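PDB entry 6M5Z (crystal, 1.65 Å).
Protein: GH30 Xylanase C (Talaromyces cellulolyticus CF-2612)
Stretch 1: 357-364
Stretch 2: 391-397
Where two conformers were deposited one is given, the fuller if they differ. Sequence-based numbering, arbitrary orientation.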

# COMPACT_ATOMS: atom_id res chain seq x y z
N ALA A 357 -0.97 -5.50 -11.64
CA ALA A 357 -2.07 -6.37 -12.05
C ALA A 357 -1.64 -7.84 -11.98
O ALA A 357 -2.47 -8.67 -11.59
CB ALA A 357 -2.50 -6.04 -13.46
N MET A 358 -0.42 -8.15 -12.43
CA MET A 358 0.06 -9.56 -12.55
C MET A 358 0.15 -10.20 -11.16
O MET A 358 0.07 -11.47 -11.09
CB MET A 358 1.40 -9.65 -13.29
CG MET A 358 1.27 -9.26 -14.76
SD MET A 358 0.20 -10.36 -15.73
CE MET A 358 1.24 -11.81 -15.71
N PHE A 359 0.18 -9.40 -10.08
CA PHE A 359 0.10 -9.90 -8.69
C PHE A 359 -1.35 -9.80 -8.18
O PHE A 359 -1.95 -10.86 -7.84
CB PHE A 359 0.99 -9.12 -7.72
CG PHE A 359 2.45 -9.36 -7.90
CD1 PHE A 359 3.17 -8.60 -8.81
CD2 PHE A 359 3.13 -10.28 -7.10
CE1 PHE A 359 4.55 -8.78 -8.94
CE2 PHE A 359 4.48 -10.51 -7.29
CZ PHE A 359 5.19 -9.75 -8.20
N SER A 360 -1.90 -8.60 -8.23
CA SER A 360 -3.14 -8.24 -7.48
C SER A 360 -4.41 -8.87 -8.07
O SER A 360 -5.35 -9.16 -7.31
CB SER A 360 -3.26 -6.73 -7.28
OG SER A 360 -4.26 -6.45 -6.32
N ARG A 361 -4.48 -9.07 -9.39
CA ARG A 361 -5.70 -9.67 -10.00
C ARG A 361 -5.93 -11.04 -9.39
O ARG A 361 -7.10 -11.45 -9.23
CB ARG A 361 -5.54 -9.93 -11.49
CG ARG A 361 -5.63 -8.70 -12.38
CD ARG A 361 -5.63 -9.14 -13.84
NE ARG A 361 -5.68 -8.00 -14.71
CZ ARG A 361 -5.82 -8.02 -16.02
NH1 ARG A 361 -5.76 -6.87 -16.68
NH2 ARG A 361 -6.01 -9.17 -16.64
N PHE A 362 -4.83 -11.75 -9.14
CA PHE A 362 -4.81 -13.20 -8.90
C PHE A 362 -4.54 -13.55 -7.43
O PHE A 362 -5.10 -14.56 -6.97
CB PHE A 362 -3.75 -13.80 -9.80
CG PHE A 362 -3.91 -13.40 -11.24
CD1 PHE A 362 -5.08 -13.69 -11.93
CD2 PHE A 362 -2.94 -12.61 -11.87
CE1 PHE A 362 -5.25 -13.29 -13.25
CE2 PHE A 362 -3.08 -12.28 -13.20
CZ PHE A 362 -4.24 -12.58 -13.88
N ILE A 363 -3.70 -12.77 -6.74
CA ILE A 363 -3.40 -12.98 -5.28
C ILE A 363 -4.36 -12.10 -4.49
O ILE A 363 -4.15 -10.89 -4.40
CB ILE A 363 -1.92 -12.69 -4.98
CG1 ILE A 363 -1.00 -13.38 -5.99
CG2 ILE A 363 -1.60 -13.07 -3.55
CD1 ILE A 363 0.41 -12.87 -5.99
N ARG A 364 -5.39 -12.71 -3.93
CA ARG A 364 -6.53 -12.00 -3.34
C ARG A 364 -6.30 -11.95 -1.84
O ARG A 364 -5.58 -12.76 -1.28
CB ARG A 364 -7.86 -12.65 -3.75
CG ARG A 364 -8.13 -12.63 -5.26
CD ARG A 364 -7.94 -11.32 -5.99
NE ARG A 364 -8.96 -10.36 -5.64
CZ ARG A 364 -8.95 -9.09 -6.01
NH1 ARG A 364 -7.93 -8.61 -6.70
NH2 ARG A 364 -9.94 -8.30 -5.67
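Stretch 2 (391-397) IVVVAIN

No hydrogen bond joins the two stretches, and what holds them together is a small apolar contact in which a strand meets a segment that begins as helix and runs on into a loop or turn. The closest approach is nevertheless made by a polar atom: Phe362 O lies 3.5 Å from Val392 CG2. This is packing of a carbonyl oxygen against a methyl group.

Stretch 2 is a strand throughout, from Ile391 to Asn397. Its backbone is extended, with phi between -134° and -88° and psi between 106° and 135°. Side chains therefore alternate. Val392, Val394 and Ile396 point their CA-to-CB bonds toward stretch 1, while Val393 between them points away. Only these three alternate residues make contact; Ile391, Val393, Ala395 and Asn397 have none.

Stretch 1 begins in a helix that started earlier in the chain. Arg361 N to Ala357 O, at 3.0 Å, and Ile363 N to Phe359 O, at 2.8 Å, are backbone hydrogen bonds of the helical i to i+4 spacing. By Ile363 psi has reached 102°, and the backbone is extended there and at Arg364.

The two chains run in opposite senses through the contact. Phe359 is paired with Val394, CA to CA 7.6 Å, and Ile363 with Val392, CA to CA 6.8 Å. As stretch 1 advances, its partners step back along the strand.

Val392 sits against the later part of stretch 1. Val392 CG1 is 4.0 Å from Phe362 CB and 3.9 Å from Ile363 CG1. The CA-to-CB bond of Phe362 points toward the strand, but the end of its side chain leads away, so the ring is not what meets Val392. The CA-to-CB bond of Ile363 points sideways, but the end of its side chain comes nearer.

Val394 lies in the middle. Val394 CG2 is 4.1 Å from Phe359 CE2. Val394 CG1 is 4.4 Å from Ile363 CD1 and 4.2 Å from Met358 O, so Val394 spans both helix and loop residues.

Ile396 reaches only Phe359, with Ile396 CD1 4.3 Å from Phe359 CZ. The Phe359 ring, set by chi1 of -71°, thus touches two strand residues, and both approach it obliquely.

The contact buries 256 Å², both sides summed. Val392 and Val394 have the largest covered areas, 62 and 51 Å². Away from the strand, Arg364 NH1 donates a hydrogen bond to Ser360 O at 2.7 Å, linking two residues four apart in stretch 1.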

# COMPACT_ATOMS: atom_id res chain seq x y z
N ILE A 391 -3.84 -22.03 -6.55
CA ILE A 391 -2.39 -21.81 -6.33
C ILE A 391 -1.93 -20.86 -7.44
O ILE A 391 -2.15 -21.16 -8.64
CB ILE A 391 -1.57 -23.11 -6.35
CG1 ILE A 391 -2.01 -24.12 -5.28
CG2 ILE A 391 -0.09 -22.80 -6.28
CD1 ILE A 391 -1.89 -23.65 -3.87
N VAL A 392 -1.39 -19.72 -7.04
CA VAL A 392 -0.91 -18.69 -7.99
C VAL A 392 0.61 -18.77 -7.96
O VAL A 392 1.20 -18.60 -6.89
CB VAL A 392 -1.42 -17.30 -7.59
CG1 VAL A 392 -0.89 -16.24 -8.58
CG2 VAL A 392 -2.93 -17.28 -7.53
N VAL A 393 1.22 -19.04 -9.11
CA VAL A 393 2.69 -19.04 -9.25
C VAL A 393 3.05 -17.86 -10.16
O VAL A 393 2.49 -17.74 -11.27
CB VAL A 393 3.21 -20.38 -9.77
CG1 VAL A 393 4.72 -20.36 -9.87
CG2 VAL A 393 2.77 -21.49 -8.85
N VAL A 394 3.91 -16.97 -9.66
CA VAL A 394 4.44 -15.85 -10.46
C VAL A 394 5.90 -16.17 -10.79
O VAL A 394 6.62 -16.66 -9.96
CB VAL A 394 4.24 -14.48 -9.78
CG1 VAL A 394 2.77 -14.21 -9.47
CG2 VAL A 394 5.08 -14.33 -8.54
N ALA A 395 6.26 -15.94 -12.04
CA ALA A 395 7.60 -16.19 -12.60
C ALA A 395 7.94 -14.94 -13.40
O ALA A 395 7.28 -14.62 -14.39
CB ALA A 395 7.60 -17.43 -13.44
N ILE A 396 8.96 -14.24 -12.94
CA ILE A 396 9.50 -13.06 -13.65
C ILE A 396 10.83 -13.48 -14.26
O ILE A 396 11.81 -13.65 -13.54
CB ILE A 396 9.65 -11.86 -12.70
CG1 ILE A 396 8.33 -11.49 -12.03
CG2 ILE A 396 10.22 -10.68 -13.47
CD1 ILE A 396 8.52 -10.52 -10.85
N ASN A 397 10.82 -13.57 -15.59
CA ASN A 397 12.03 -13.91 -16.36
C ASN A 397 12.81 -12.64 -16.70
O ASN A 397 12.42 -11.96 -17.62
CB ASN A 397 11.65 -14.65 -17.64
CG ASN A 397 12.89 -15.12 -18.38
OD1 ASN A 397 13.98 -15.08 -17.81
ND2 ASN A 397 12.68 -15.55 -19.61